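Local coordinates for coiled-coil quantitatively-enriched protein 1 (Schizosaccharomyces pombe, PDB 7CUJ) that links telomeres to the centrosome during meiosis and is required for telomere clustering, telomere length regulation and chromosome segregation, at residues L16-Q22 with N100-F106; M26-V30 with F56-A60; K120-I126 with L183-Y189; S216-I221 with I236-V240. One frame throughout, in Å; residues are numbered along the deposited sequence.

Interaction 1: residues L16-Q22 with N100-F106; sequences LPMSALQ and NSSKFLF
With its OG turned beside its own backbone N (chi1 -86°), S102 brings the hydroxyl up against P17, while in S19 a chi1 of 46° sets the hydroxyl near N100. S102 OG donates to P17 O at 2.9 Å, and the 18° tilt of the donor from the carbonyl plane puts it slightly to one side. S19 OG lies 2.9 Å from N100 O, but its single proton also has Q22 OE1 within reach, so that bond is not settled. Within its own segment S19 N donates to Q22 OE1 at 3.0 Å in the plane of the amide carbonyl, on a lone pair, which holds the Q22 amide beside N100 O; Q22 NE2 is taken up by I63 O. A water bridges the segments, accepting from S102 N at 2.7 Å with Q22 OE1 and P17 O both close to it. Beside this polar seam L16 drives its two methyls into the start of helix 102-112: CD1 sits 3.9 Å from K103 CG, and CD2 reaches the base of the F106 ring at an oblique angle. At the other end L21 CD1 crosses the N100 amide, 3.9 Å from its CG. S101, the N-cap of helix 102-112, accepts weakly through OG from K103 N and F104 N. That helix is entered from a loop, whereas 16-22 is the turn from strand 11-16, outermost in this chain's parallel sheet, into helix 20-32, as in alpha/beta folds.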
loop_
_atom_site.group_PDB
_atom_site.type_symbol
_atom_site.label_atom_id
_atom_site.label_comp_id
_atom_site.label_asym_id
_atom_site.label_seq_id
_atom_site.Cartn_x
_atom_site.Cartn_y
_atom_site.Cartn_z
ATOM N N LEU A 16 22.795 -15.170 -15.227
ATOM C CA LEU A 16 23.535 -13.926 -15.362
ATOM C C LEU A 16 23.133 -12.984 -14.233
ATOM O O LEU A 16 21.950 -12.867 -13.911
ATOM C CB LEU A 16 23.208 -13.301 -16.722
ATOM C CG LEU A 16 23.717 -14.058 -17.948
ATOM C CD1 LEU A 16 23.034 -13.556 -19.210
ATOM C CD2 LEU A 16 25.226 -13.927 -18.077
ATOM N N PRO A 17 24.094 -12.267 -13.607
ATOM C CA PRO A 17 23.785 -11.432 -12.445
ATOM C C PRO A 17 23.104 -10.121 -12.833
ATOM O O PRO A 17 23.329 -9.594 -13.920
ATOM C CB PRO A 17 25.169 -11.165 -11.834
ATOM C CG PRO A 17 26.117 -11.213 -13.020
ATOM C CD PRO A 17 25.518 -12.223 -13.980
ATOM N N MET A 18 22.269 -9.605 -11.922
ATOM C CA MET A 18 21.613 -8.322 -12.115
ATOM C C MET A 18 22.565 -7.201 -11.704
ATOM O O MET A 18 23.410 -7.379 -10.828
ATOM C CB MET A 18 20.329 -8.213 -11.283
ATOM C CG MET A 18 19.284 -9.261 -11.609
ATOM S SD MET A 18 17.661 -8.814 -10.935
ATOM C CE MET A 18 16.938 -8.000 -12.357
ATOM N N SER A 19 22.399 -6.040 -12.345
ATOM C CA SER A 19 23.163 -4.847 -12.021
ATOM C C SER A 19 22.622 -4.220 -10.737
ATOM O O SER A 19 21.537 -4.576 -10.281
ATOM C CB SER A 19 23.107 -3.872 -13.162
ATOM O OG SER A 19 21.777 -3.738 -13.636
ATOM N N ALA A 20 23.386 -3.274 -10.175
ATOM C CA ALA A 20 22.982 -2.552 -8.978
ATOM C C ALA A 20 21.657 -1.830 -9.223
ATOM O O ALA A 20 20.797 -1.805 -8.343
ATOM C CB ALA A 20 24.070 -1.598 -8.544
ATOM N N LEU A 21 21.502 -1.274 -10.433
ATOM C CA LEU A 21 20.318 -0.542 -10.860
ATOM C C LEU A 21 19.101 -1.463 -10.829
ATOM O O LEU A 21 18.055 -1.093 -10.303
ATOM C CB LEU A 21 20.548 -0.023 -12.286
ATOM C CG LEU A 21 19.776 1.225 -12.725
ATOM C CD1 LEU A 21 19.626 1.250 -14.238
ATOM C CD2 LEU A 21 18.413 1.343 -12.062
ATOM N N GLN A 22 19.247 -2.655 -11.418
ATOM C CA GLN A 22 18.161 -3.616 -11.529
ATOM C C GLN A 22 17.684 -4.031 -10.139
ATOM O O GLN A 22 16.486 -4.188 -9.920
ATOM C CB GLN A 22 18.610 -4.837 -12.337
ATOM C CG GLN A 22 18.493 -4.661 -13.843
ATOM C CD GLN A 22 19.068 -5.826 -14.615
ATOM O OE1 GLN A 22 20.161 -6.307 -14.333
ATOM N NE2 GLN A 22 18.333 -6.288 -15.613
ATOM N N ASN A 100 24.248 -1.765 -18.093
ATOM C CA ASN A 100 23.417 -2.203 -16.982
ATOM C C ASN A 100 22.734 -3.539 -17.277
ATOM O O ASN A 100 21.867 -3.964 -16.514
ATOM C CB ASN A 100 22.404 -1.128 -16.577
ATOM C CG ASN A 100 23.020 -0.005 -15.769
ATOM O OD1 ASN A 100 23.418 -0.203 -14.623
ATOM N ND2 ASN A 100 23.097 1.178 -16.355
ATOM N N SER A 101 23.127 -4.203 -18.370
ATOM C CA SER A 101 22.550 -5.496 -18.713
ATOM C C SER A 101 23.642 -6.537 -18.939
ATOM O O SER A 101 24.420 -6.433 -19.884
ATOM C CB SER A 101 21.628 -5.404 -19.901
ATOM O OG SER A 101 21.133 -6.689 -20.253
ATOM N N SER A 102 23.667 -7.546 -18.062
ATOM C CA SER A 102 24.536 -8.704 -18.192
ATOM C C SER A 102 24.173 -9.497 -19.442
ATOM O O SER A 102 24.984 -10.273 -19.936
ATOM C CB SER A 102 24.433 -9.586 -16.979
ATOM O OG SER A 102 25.325 -9.162 -15.963
ATOM N N LYS A 103 22.938 -9.317 -19.924
ATOM C CA LYS A 103 22.436 -10.072 -21.060
ATOM C C LYS A 103 23.049 -9.538 -22.354
ATOM O O LYS A 103 23.525 -10.314 -23.180
ATOM C CB LYS A 103 20.907 -10.048 -21.084
ATOM C CG LYS A 103 20.246 -10.909 -20.020
ATOM C CD LYS A 103 18.742 -10.932 -20.106
ATOM C CE LYS A 103 18.133 -11.886 -19.101
ATOM N NZ LYS A 103 16.653 -11.843 -19.142
ATOM N N PHE A 104 23.026 -8.209 -22.514
ATOM C CA PHE A 104 23.647 -7.546 -23.649
ATOM C C PHE A 104 25.139 -7.874 -23.691
ATOM O O PHE A 104 25.661 -8.238 -24.745
ATOM C CB PHE A 104 23.401 -6.035 -23.591
ATOM C CG PHE A 104 22.144 -5.563 -24.277
ATOM C CD1 PHE A 104 20.900 -6.052 -23.903
ATOM C CD2 PHE A 104 22.201 -4.610 -25.286
ATOM C CE1 PHE A 104 19.745 -5.612 -24.534
ATOM C CE2 PHE A 104 21.044 -4.168 -25.913
ATOM C CZ PHE A 104 19.818 -4.668 -25.536
ATOM N N LEU A 105 25.805 -7.753 -22.534
ATOM C CA LEU A 105 27.235 -7.996 -22.426
ATOM C C LEU A 105 27.543 -9.453 -22.766
ATOM O O LEU A 105 28.524 -9.731 -23.454
ATOM C CB LEU A 105 27.721 -7.639 -21.016
ATOM C CG LEU A 105 29.205 -7.892 -20.739
ATOM C CD1 LEU A 105 30.094 -7.097 -21.684
ATOM C CD2 LEU A 105 29.549 -7.569 -19.293
ATOM N N PHE A 106 26.693 -10.370 -22.281
ATOM C CA PHE A 106 26.852 -11.786 -22.569
ATOM C C PHE A 106 26.859 -12.014 -24.079
ATOM O O PHE A 106 27.750 -12.684 -24.597
ATOM C CB PHE A 106 25.769 -12.627 -21.887
ATOM C CG PHE A 106 25.743 -14.067 -22.331
ATOM C CD1 PHE A 106 26.606 -15.000 -21.771
ATOM C CD2 PHE A 106 24.879 -14.486 -23.334
ATOM C CE1 PHE A 106 26.595 -16.322 -22.193
ATOM C CE2 PHE A 106 24.870 -15.808 -23.757
ATOM C CZ PHE A 106 25.729 -16.724 -23.186
HETATM O O HOH W 1 22.498 -7.058 -15.709
#

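Interaction 2: residues M26-V30 with F56-A60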
loop_
_atom_site.group_PDB
_atom_site.type_symbol
_atom_site.label_atom_id
_atom_site.label_comp_id
_atom_site.label_asym_id
_atom_site.label_seq_id
_atom_site.Cartn_x
_atom_site.Cartn_y
_atom_site.Cartn_z
ATOM N N MET A 26 14.102 -3.510 -8.371
ATOM C CA MET A 26 13.376 -4.641 -7.819
ATOM C C MET A 26 12.972 -4.340 -6.378
ATOM O O MET A 26 11.869 -4.682 -5.965
ATOM C CB MET A 26 14.221 -5.919 -7.865
ATOM C CG MET A 26 14.287 -6.561 -9.239
ATOM S SD MET A 26 12.660 -6.807 -10.008
ATOM C CE MET A 26 11.897 -7.913 -8.821
ATOM N N HIS A 27 13.876 -3.691 -5.633
ATOM C CA HIS A 27 13.637 -3.316 -4.250
ATOM C C HIS A 27 12.517 -2.278 -4.181
ATOM O O HIS A 27 11.615 -2.403 -3.357
ATOM C CB HIS A 27 14.947 -2.874 -3.579
ATOM C CG HIS A 27 14.763 -2.193 -2.263
ATOM N ND1 HIS A 27 14.954 -2.848 -1.058
ATOM C CD2 HIS A 27 14.416 -0.924 -1.953
ATOM C CE1 HIS A 27 14.730 -2.011 -0.064
ATOM N NE2 HIS A 27 14.399 -0.825 -0.588
ATOM N N ARG A 28 12.576 -1.275 -5.066
ATOM C CA ARG A 28 11.586 -0.211 -5.136
ATOM C C ARG A 28 10.221 -0.797 -5.491
ATOM O O ARG A 28 9.204 -0.390 -4.927
ATOM C CB ARG A 28 12.014 0.851 -6.156
ATOM C CG ARG A 28 11.087 2.058 -6.273
ATOM C CD ARG A 28 11.080 3.009 -5.084
ATOM N NE ARG A 28 12.377 3.619 -4.797
ATOM C CZ ARG A 28 12.795 4.797 -5.258
ATOM N NH1 ARG A 28 13.995 5.242 -4.926
ATOM N NH2 ARG A 28 12.021 5.526 -6.046
ATOM N N LEU A 29 10.221 -1.756 -6.425
ATOM C CA LEU A 29 9.004 -2.360 -6.949
ATOM C C LEU A 29 8.264 -3.114 -5.845
ATOM O O LEU A 29 7.060 -2.935 -5.676
ATOM C CB LEU A 29 9.372 -3.290 -8.110
ATOM C CG LEU A 29 8.209 -4.060 -8.732
ATOM C CD1 LEU A 29 7.211 -3.110 -9.382
ATOM C CD2 LEU A 29 8.712 -5.090 -9.730
ATOM N N VAL A 30 8.998 -3.951 -5.099
ATOM C CA VAL A 30 8.427 -4.760 -4.036
ATOM C C VAL A 30 7.894 -3.849 -2.930
ATOM O O VAL A 30 6.841 -4.120 -2.363
ATOM C CB VAL A 30 9.444 -5.789 -3.504
ATOM C CG1 VAL A 30 9.006 -6.401 -2.182
ATOM C CG2 VAL A 30 9.727 -6.879 -4.529
ATOM N N PHE A 56 2.624 -6.178 -11.219
ATOM C CA PHE A 56 3.858 -6.407 -10.484
ATOM C C PHE A 56 4.754 -7.361 -11.270
ATOM O O PHE A 56 5.941 -7.101 -11.447
ATOM C CB PHE A 56 3.593 -6.986 -9.090
ATOM C CG PHE A 56 4.844 -7.470 -8.402
ATOM C CD1 PHE A 56 5.722 -6.571 -7.811
ATOM C CD2 PHE A 56 5.172 -8.819 -8.381
ATOM C CE1 PHE A 56 6.886 -7.011 -7.201
ATOM C CE2 PHE A 56 6.338 -9.257 -7.773
ATOM C CZ PHE A 56 7.195 -8.353 -7.184
ATOM N N ILE A 57 4.163 -8.466 -11.735
ATOM C CA ILE A 57 4.889 -9.486 -12.468
ATOM C C ILE A 57 5.447 -8.899 -13.764
ATOM O O ILE A 57 6.600 -9.157 -14.103
ATOM C CB ILE A 57 4.013 -10.739 -12.684
ATOM C CG1 ILE A 57 3.828 -11.503 -11.368
ATOM C CG2 ILE A 57 4.585 -11.629 -13.784
ATOM C CD1 ILE A 57 2.662 -12.468 -11.369
ATOM N N GLN A 58 4.630 -8.094 -14.463
ATOM C CA GLN A 58 5.027 -7.497 -15.730
ATOM C C GLN A 58 6.231 -6.584 -15.517
ATOM O O GLN A 58 7.211 -6.666 -16.256
ATOM C CB GLN A 58 3.861 -6.749 -16.384
ATOM C CG GLN A 58 4.167 -6.247 -17.791
ATOM C CD GLN A 58 4.548 -7.366 -18.732
ATOM O OE1 GLN A 58 3.751 -8.261 -19.018
ATOM N NE2 GLN A 58 5.781 -7.329 -19.219
ATOM N N SER A 59 6.151 -5.734 -14.486
ATOM C CA SER A 59 7.207 -4.796 -14.130
ATOM C C SER A 59 8.508 -5.530 -13.811
ATOM O O SER A 59 9.584 -5.045 -14.152
ATOM C CB SER A 59 6.791 -3.942 -12.964
ATOM O OG SER A 59 5.563 -3.289 -13.229
ATOM N N ALA A 60 8.394 -6.682 -13.137
ATOM C CA ALA A 60 9.544 -7.478 -12.745
ATOM C C ALA A 60 10.197 -8.082 -13.991
ATOM O O ALA A 60 11.425 -8.083 -14.113
ATOM C CB ALA A 60 9.124 -8.526 -11.743
#
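L29 is the principal bump of this contact, and the hollow it fills is formed by F56, S59 and A60 on the facing helix. Its CG, anti to the backbone N (chi1 177°), points the branched end straight at the neighbour, and the two methyls then divide the hollow between them. CD1 lies on S59 CB at 3.7 Å, while CD2 reaches A60, coming within 3.8 Å of its N. The fork itself, at CG, rests 3.6 Å from F56 CE1, approaching that ring obliquely. F56 is the answering bump: its ring reaches back toward the helix of L29 and slots in beside V30, whose CG2 meets the ring at its edge, close to its plane, 3.9 Å from CE1. At the other end M26 curls at chi2 and chi3, and this bend carries CE to A60 CB at 4.1 Å, so the small alanine takes one methyl from M26 and one from L29. No hydrogen bond crosses the contact, and S59 OG is turned to L55 O within its own helix. V240 covers M26 and F56, whereas a chain of another protein packs on L29 and S59. The short axes pass 10.7 Å apart at 174°, so helices 20-32 and 47-65 pack as an antiparallel pair in the helical part of the domain, with L29 and F56 interlocking across it.

Interaction 3: residues K120-I126 with L183-Y189; sequences KTFFLFI and LSATIFY
I187, A185 and Y189 lose the most surface to K120-I126, and each meets it differently. I187 lies between two side chains of the adjacent strand: its CD1 touches F122 CD1 at 3.7 Å, obliquely to that ring, while CG2 faces L124 CD1. Its backbone is held from both ends, since I187 N donates to F123 O at 2.6 Å in a nearly straight bond (171°) and I187 O accepts from F125 N. A185, on the same face of the sheet as I187, is covered by two neighbours. The F122 ring meets its methyl obliquely, with F122 CD1 3.6 Å from A185 CB, and the extended K120 chain runs alongside, placing CD 3.8 Å from the same CB before NZ forms a salt bridge with E297. The bonds from A185 N to T121 O, bent to 137°, and from F123 N to A185 O fix the register. Paired in this way, 121-126 and 184-188 are neighbouring central strands of a six-stranded parallel sheet flanked by helices on both faces, a three-layer alpha/beta/alpha architecture. On the other face F125 and F188 lie side by side, their planes 18° apart but slid so far that the rings barely overlap. Past the strand end, Y189 N still donates to F125 O at 2.8 Å. The Y189 ring runs out beside I126, whose CD1 makes a CH-pi contact over one face, 3.6 Å from the ring centroid. The hydroxyl of Y189 bonds to K65 O, and K103 makes a cation-pi contact with the ring.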
loop_
_atom_site.group_PDB
_atom_site.type_symbol
_atom_site.label_atom_id
_atom_site.label_comp_id
_atom_site.label_asym_id
_atom_site.label_seq_id
_atom_site.Cartn_x
_atom_site.Cartn_y
_atom_site.Cartn_z
ATOM N N LYS A 120 26.829 -21.652 -37.360
ATOM C CA LYS A 120 25.454 -22.068 -37.134
ATOM C C LYS A 120 24.609 -20.809 -36.952
ATOM O O LYS A 120 25.101 -19.802 -36.449
ATOM C CB LYS A 120 25.369 -22.980 -35.905
ATOM C CG LYS A 120 24.014 -23.622 -35.632
ATOM C CD LYS A 120 23.931 -24.247 -34.253
ATOM C CE LYS A 120 22.919 -25.369 -34.159
ATOM N NZ LYS A 120 22.902 -25.981 -32.810
ATOM N N THR A 121 23.340 -20.880 -37.371
ATOM C CA THR A 121 22.450 -19.729 -37.348
ATOM C C THR A 121 21.703 -19.688 -36.015
ATOM O O THR A 121 20.996 -20.635 -35.673
ATOM C CB THR A 121 21.493 -19.751 -38.550
ATOM O OG1 THR A 121 20.678 -20.921 -38.453
ATOM C CG2 THR A 121 22.209 -19.741 -39.884
ATOM N N PHE A 122 21.870 -18.587 -35.270
ATOM C CA PHE A 122 21.183 -18.406 -34.000
ATOM C C PHE A 122 19.803 -17.792 -34.213
ATOM O O PHE A 122 19.616 -16.947 -35.085
ATOM C CB PHE A 122 21.978 -17.506 -33.051
ATOM C CG PHE A 122 23.119 -18.182 -32.337
ATOM C CD1 PHE A 122 22.886 -19.185 -31.407
ATOM C CD2 PHE A 122 24.428 -17.806 -32.588
ATOM C CE1 PHE A 122 23.942 -19.803 -30.752
ATOM C CE2 PHE A 122 25.483 -18.422 -31.931
ATOM C CZ PHE A 122 25.238 -19.421 -31.017
ATOM N N PHE A 123 18.850 -18.241 -33.386
ATOM C CA PHE A 123 17.561 -17.595 -33.206
ATOM C C PHE A 123 17.474 -17.079 -31.773
ATOM O O PHE A 123 17.598 -17.857 -30.829
ATOM C CB PHE A 123 16.419 -18.588 -33.435
ATOM C CG PHE A 123 15.835 -18.583 -34.824
ATOM C CD1 PHE A 123 14.819 -17.700 -35.163
ATOM C CD2 PHE A 123 16.293 -19.467 -35.791
ATOM C CE1 PHE A 123 14.278 -17.697 -36.441
ATOM C CE2 PHE A 123 15.752 -19.464 -37.068
ATOM C CZ PHE A 123 14.745 -18.580 -37.390
ATOM N N LEU A 124 17.271 -15.765 -31.624
ATOM C CA LEU A 124 17.072 -15.167 -30.314
ATOM C C LEU A 124 15.649 -14.622 -30.210
ATOM O O LEU A 124 15.207 -13.849 -31.058
ATOM C CB LEU A 124 18.121 -14.075 -30.071
ATOM C CG LEU A 124 18.066 -13.404 -28.697
ATOM C CD1 LEU A 124 19.460 -13.207 -28.127
ATOM C CD2 LEU A 124 17.315 -12.080 -28.754
ATOM N N PHE A 125 14.944 -15.038 -29.152
ATOM C CA PHE A 125 13.603 -14.554 -28.870
ATOM C C PHE A 125 13.657 -13.525 -27.745
ATOM O O PHE A 125 14.346 -13.720 -26.746
ATOM C CB PHE A 125 12.665 -15.717 -28.538
ATOM C CG PHE A 125 12.199 -16.494 -29.742
ATOM C CD1 PHE A 125 12.969 -17.521 -30.266
ATOM C CD2 PHE A 125 10.994 -16.192 -30.358
ATOM C CE1 PHE A 125 12.543 -18.231 -31.381
ATOM C CE2 PHE A 125 10.563 -16.907 -31.466
ATOM C CZ PHE A 125 11.340 -17.924 -31.978
ATOM N N ILE A 126 12.916 -12.427 -27.932
ATOM C CA ILE A 126 12.861 -11.338 -26.970
ATOM C C ILE A 126 11.449 -10.755 -26.994
ATOM O O ILE A 126 10.872 -10.574 -28.063
ATOM C CB ILE A 126 13.960 -10.291 -27.267
ATOM C CG1 ILE A 126 14.085 -9.240 -26.160
ATOM C CG2 ILE A 126 13.774 -9.659 -28.639
ATOM C CD1 ILE A 126 15.355 -8.420 -26.236
ATOM N N LEU A 183 21.047 -27.336 -38.211
ATOM C CA LEU A 183 21.931 -26.277 -37.735
ATOM C C LEU A 183 21.170 -24.978 -37.435
ATOM O O LEU A 183 21.216 -24.036 -38.225
ATOM C CB LEU A 183 23.088 -26.063 -38.726
ATOM C CG LEU A 183 22.724 -25.849 -40.200
ATOM C CD1 LEU A 183 23.636 -24.809 -40.837
ATOM C CD2 LEU A 183 22.782 -27.153 -40.984
ATOM N N SER A 184 20.495 -24.926 -36.273
ATOM C CA SER A 184 19.880 -23.705 -35.762
ATOM C C SER A 184 19.742 -23.751 -34.239
ATOM O O SER A 184 18.951 -24.531 -33.710
ATOM C CB SER A 184 18.549 -23.424 -36.430
ATOM O OG SER A 184 17.604 -24.447 -36.147
ATOM N N ALA A 185 20.511 -22.898 -33.544
ATOM C CA ALA A 185 20.474 -22.802 -32.089
ATOM C C ALA A 185 19.513 -21.692 -31.658
ATOM O O ALA A 185 19.314 -20.729 -32.396
ATOM C CB ALA A 185 21.869 -22.586 -31.554
ATOM N N THR A 186 18.926 -21.833 -30.458
ATOM C CA THR A 186 17.868 -20.945 -29.991
ATOM C C THR A 186 18.224 -20.336 -28.634
ATOM O O THR A 186 18.548 -21.053 -27.691
ATOM C CB THR A 186 16.512 -21.663 -29.922
ATOM O OG1 THR A 186 16.285 -22.319 -31.170
ATOM C CG2 THR A 186 15.357 -20.730 -29.636
ATOM N N ILE A 187 18.137 -19.002 -28.551
ATOM C CA ILE A 187 18.375 -18.267 -27.317
ATOM C C ILE A 187 17.104 -17.510 -26.938
ATOM O O ILE A 187 16.527 -16.793 -27.754
ATOM C CB ILE A 187 19.575 -17.304 -27.452
ATOM C CG1 ILE A 187 20.836 -18.015 -27.949
ATOM C CG2 ILE A 187 19.826 -16.572 -26.140
ATOM C CD1 ILE A 187 21.838 -17.093 -28.605
ATOM N N PHE A 188 16.688 -17.668 -25.678
ATOM C CA PHE A 188 15.627 -16.852 -25.114
ATOM C C PHE A 188 16.253 -15.739 -24.283
ATOM O O PHE A 188 16.886 -16.003 -23.262
ATOM C CB PHE A 188 14.651 -17.713 -24.314
ATOM C CG PHE A 188 13.774 -18.568 -25.190
ATOM C CD1 PHE A 188 12.549 -18.097 -25.638
ATOM C CD2 PHE A 188 14.196 -19.820 -25.611
ATOM C CE1 PHE A 188 11.751 -18.873 -26.464
ATOM C CE2 PHE A 188 13.399 -20.596 -26.438
ATOM C CZ PHE A 188 12.177 -20.121 -26.861
ATOM N N TYR A 189 16.081 -14.497 -24.755
ATOM C CA TYR A 189 16.613 -13.339 -24.055
ATOM C C TYR A 189 15.975 -13.239 -22.670
ATOM O O TYR A 189 16.631 -12.832 -21.715
ATOM C CB TYR A 189 16.429 -12.059 -24.877
ATOM C CG TYR A 189 16.952 -10.814 -24.205
ATOM C CD1 TYR A 189 18.261 -10.396 -24.397
ATOM C CD2 TYR A 189 16.146 -10.059 -23.363
ATOM C CE1 TYR A 189 18.753 -9.257 -23.778
ATOM C CE2 TYR A 189 16.622 -8.917 -22.738
ATOM C CZ TYR A 189 17.930 -8.516 -22.945
ATOM O OH TYR A 189 18.407 -7.394 -22.335
#

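Interaction 4: residues S216-I221 with I236-V240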
loop_
_atom_site.group_PDB
_atom_site.type_symbol
_atom_site.label_atom_id
_atom_site.label_comp_id
_atom_site.label_asym_id
_atom_site.label_seq_id
_atom_site.Cartn_x
_atom_site.Cartn_y
_atom_site.Cartn_z
ATOM N N SER A 216 15.985 -12.800 -9.983
ATOM C CA SER A 216 14.870 -12.100 -10.604
ATOM C C SER A 216 13.629 -12.992 -10.600
ATOM O O SER A 216 13.677 -14.113 -10.098
ATOM C CB SER A 216 15.230 -11.654 -12.001
ATOM O OG SER A 216 15.294 -12.762 -12.889
ATOM N N ILE A 217 12.529 -12.479 -11.174
ATOM C CA ILE A 217 11.301 -13.240 -11.356
ATOM C C ILE A 217 11.544 -14.407 -12.312
ATOM O O ILE A 217 10.839 -15.411 -12.247
ATOM C CB ILE A 217 10.132 -12.352 -11.831
ATOM C CG1 ILE A 217 8.807 -13.121 -11.776
ATOM C CG2 ILE A 217 10.398 -11.782 -13.219
ATOM C CD1 ILE A 217 7.577 -12.254 -11.805
ATOM N N GLU A 218 12.533 -14.249 -13.200
ATOM C CA GLU A 218 12.887 -15.266 -14.176
ATOM C C GLU A 218 13.395 -16.502 -13.438
ATOM O O GLU A 218 12.998 -17.621 -13.752
ATOM C CB GLU A 218 13.961 -14.744 -15.133
ATOM C CG GLU A 218 13.570 -13.496 -15.904
ATOM C CD GLU A 218 14.513 -13.165 -17.051
ATOM O OE1 GLU A 218 15.737 -13.050 -16.808
ATOM O OE2 GLU A 218 14.026 -13.032 -18.188
ATOM N N HIS A 219 14.265 -16.273 -12.448
ATOM C CA HIS A 219 14.790 -17.317 -11.583
ATOM C C HIS A 219 13.651 -18.016 -10.845
ATOM O O HIS A 219 13.638 -19.242 -10.751
ATOM C CB HIS A 219 15.819 -16.719 -10.614
ATOM C CG HIS A 219 16.693 -17.727 -9.949
ATOM N ND1 HIS A 219 17.823 -17.364 -9.243
ATOM C CD2 HIS A 219 16.620 -19.074 -9.884
ATOM C CE1 HIS A 219 18.405 -18.443 -8.761
ATOM N NE2 HIS A 219 17.687 -19.505 -9.143
ATOM N N ALA A 220 12.696 -17.223 -10.336
ATOM C CA ALA A 220 11.578 -17.735 -9.559
ATOM C C ALA A 220 10.656 -18.586 -10.432
ATOM O O ALA A 220 10.240 -19.668 -10.021
ATOM C CB ALA A 220 10.833 -16.596 -8.901
ATOM N N ILE A 221 10.346 -18.091 -11.635
ATOM C CA ILE A 221 9.528 -18.830 -12.585
ATOM C C ILE A 221 10.199 -20.169 -12.901
ATOM O O ILE A 221 9.524 -21.195 -12.989
ATOM C CB ILE A 221 9.241 -17.985 -13.845
ATOM C CG1 ILE A 221 8.244 -16.862 -13.541
ATOM C CG2 ILE A 221 8.764 -18.862 -14.997
ATOM C CD1 ILE A 221 8.257 -15.724 -14.537
ATOM N N ILE A 236 6.116 -17.408 -6.854
ATOM C CA ILE A 236 7.066 -16.610 -7.619
ATOM C C ILE A 236 7.084 -15.166 -7.116
ATOM O O ILE A 236 8.126 -14.514 -7.169
ATOM C CB ILE A 236 6.849 -16.706 -9.148
ATOM C CG1 ILE A 236 5.533 -16.065 -9.603
ATOM C CG2 ILE A 236 6.986 -18.143 -9.635
ATOM C CD1 ILE A 236 5.387 -15.944 -11.106
ATOM N N VAL A 237 5.934 -14.679 -6.625
ATOM C CA VAL A 237 5.847 -13.339 -6.062
ATOM C C VAL A 237 6.551 -13.326 -4.707
ATOM O O VAL A 237 7.350 -12.432 -4.430
ATOM C CB VAL A 237 4.392 -12.846 -5.947
ATOM C CG1 VAL A 237 4.290 -11.568 -5.125
ATOM C CG2 VAL A 237 3.753 -12.650 -7.312
ATOM N N GLY A 238 6.242 -14.332 -3.879
ATOM C CA GLY A 238 6.792 -14.452 -2.538
ATOM C C GLY A 238 8.318 -14.485 -2.547
ATOM O O GLY A 238 8.959 -13.762 -1.785
ATOM N N VAL A 239 8.880 -15.319 -3.433
ATOM C CA VAL A 239 10.317 -15.526 -3.521
ATOM C C VAL A 239 10.978 -14.213 -3.936
ATOM O O VAL A 239 11.946 -13.775 -3.317
ATOM C CB VAL A 239 10.668 -16.688 -4.475
ATOM C CG1 VAL A 239 12.143 -16.720 -4.847
ATOM C CG2 VAL A 239 10.239 -18.036 -3.916
ATOM N N VAL A 240 10.432 -13.593 -4.986
ATOM C CA VAL A 240 10.950 -12.336 -5.499
ATOM C C VAL A 240 10.860 -11.272 -4.408
ATOM O O VAL A 240 11.823 -10.543 -4.183
ATOM C CB VAL A 240 10.238 -11.925 -6.805
ATOM C CG1 VAL A 240 10.270 -10.426 -7.048
ATOM C CG2 VAL A 240 10.811 -12.667 -8.002
#
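The short axes of 217-221 and 236-240 pass 8.9 Å apart at 133° between their N-to-C directions, and the backbones come nearest at A220 and I236. The small A220 allows this approach: its CB meets I236 CB at 4.0 Å, so on the A220 side only a methyl has to be accommodated against I236. I236 spreads its branches around that point. CG2 lies against A220 O at 3.6 Å, whereas CG1, placed between the backbone N and the carbonyl carbon (chi1 67°), directs CD1 to I221 CG1, 3.9 Å away. One turn on, V240 presses CG2 onto the first turn of helix 217-223, 3.4 Å from I217 CA, and the same methyl also reaches A220 CB. No hydrogen bond joins the segments. S216 caps the first helix, its OG accepting from E218 N at 3.2 Å while also bonded to H213 O, and E218 carries its carboxylate away to K103. I217 and V240 also pack on helix 47-65, which places this oblique, apolar helix-helix packing, with A220 at its closest point, between helix 217-223, which follows strand 208-213 of the alpha/beta sheet, and the helical part of the domain.

Along the chain, interaction 2 falls between the two segments of interaction 1, and interactions 3 and 4 follow. Helix 20-32 serves both of the first two, whose centres lie 16 Å apart. Interactions 2 and 4 are the closest pair, 10 Å between centres, and they touch: M26 and F56 meet V240, and I57 and A60 meet I217, so four helices form one apolar packing region. Interaction 3, in the middle of the parallel sheet, lies about 28 Å from interaction 2 between centres. Interaction 1 bridges these parts: K103 NZ reaches both Y189 O of interaction 3 and E218 OE1 of interaction 4, tying the sheet to the helices within this domain of the longer telomere protein.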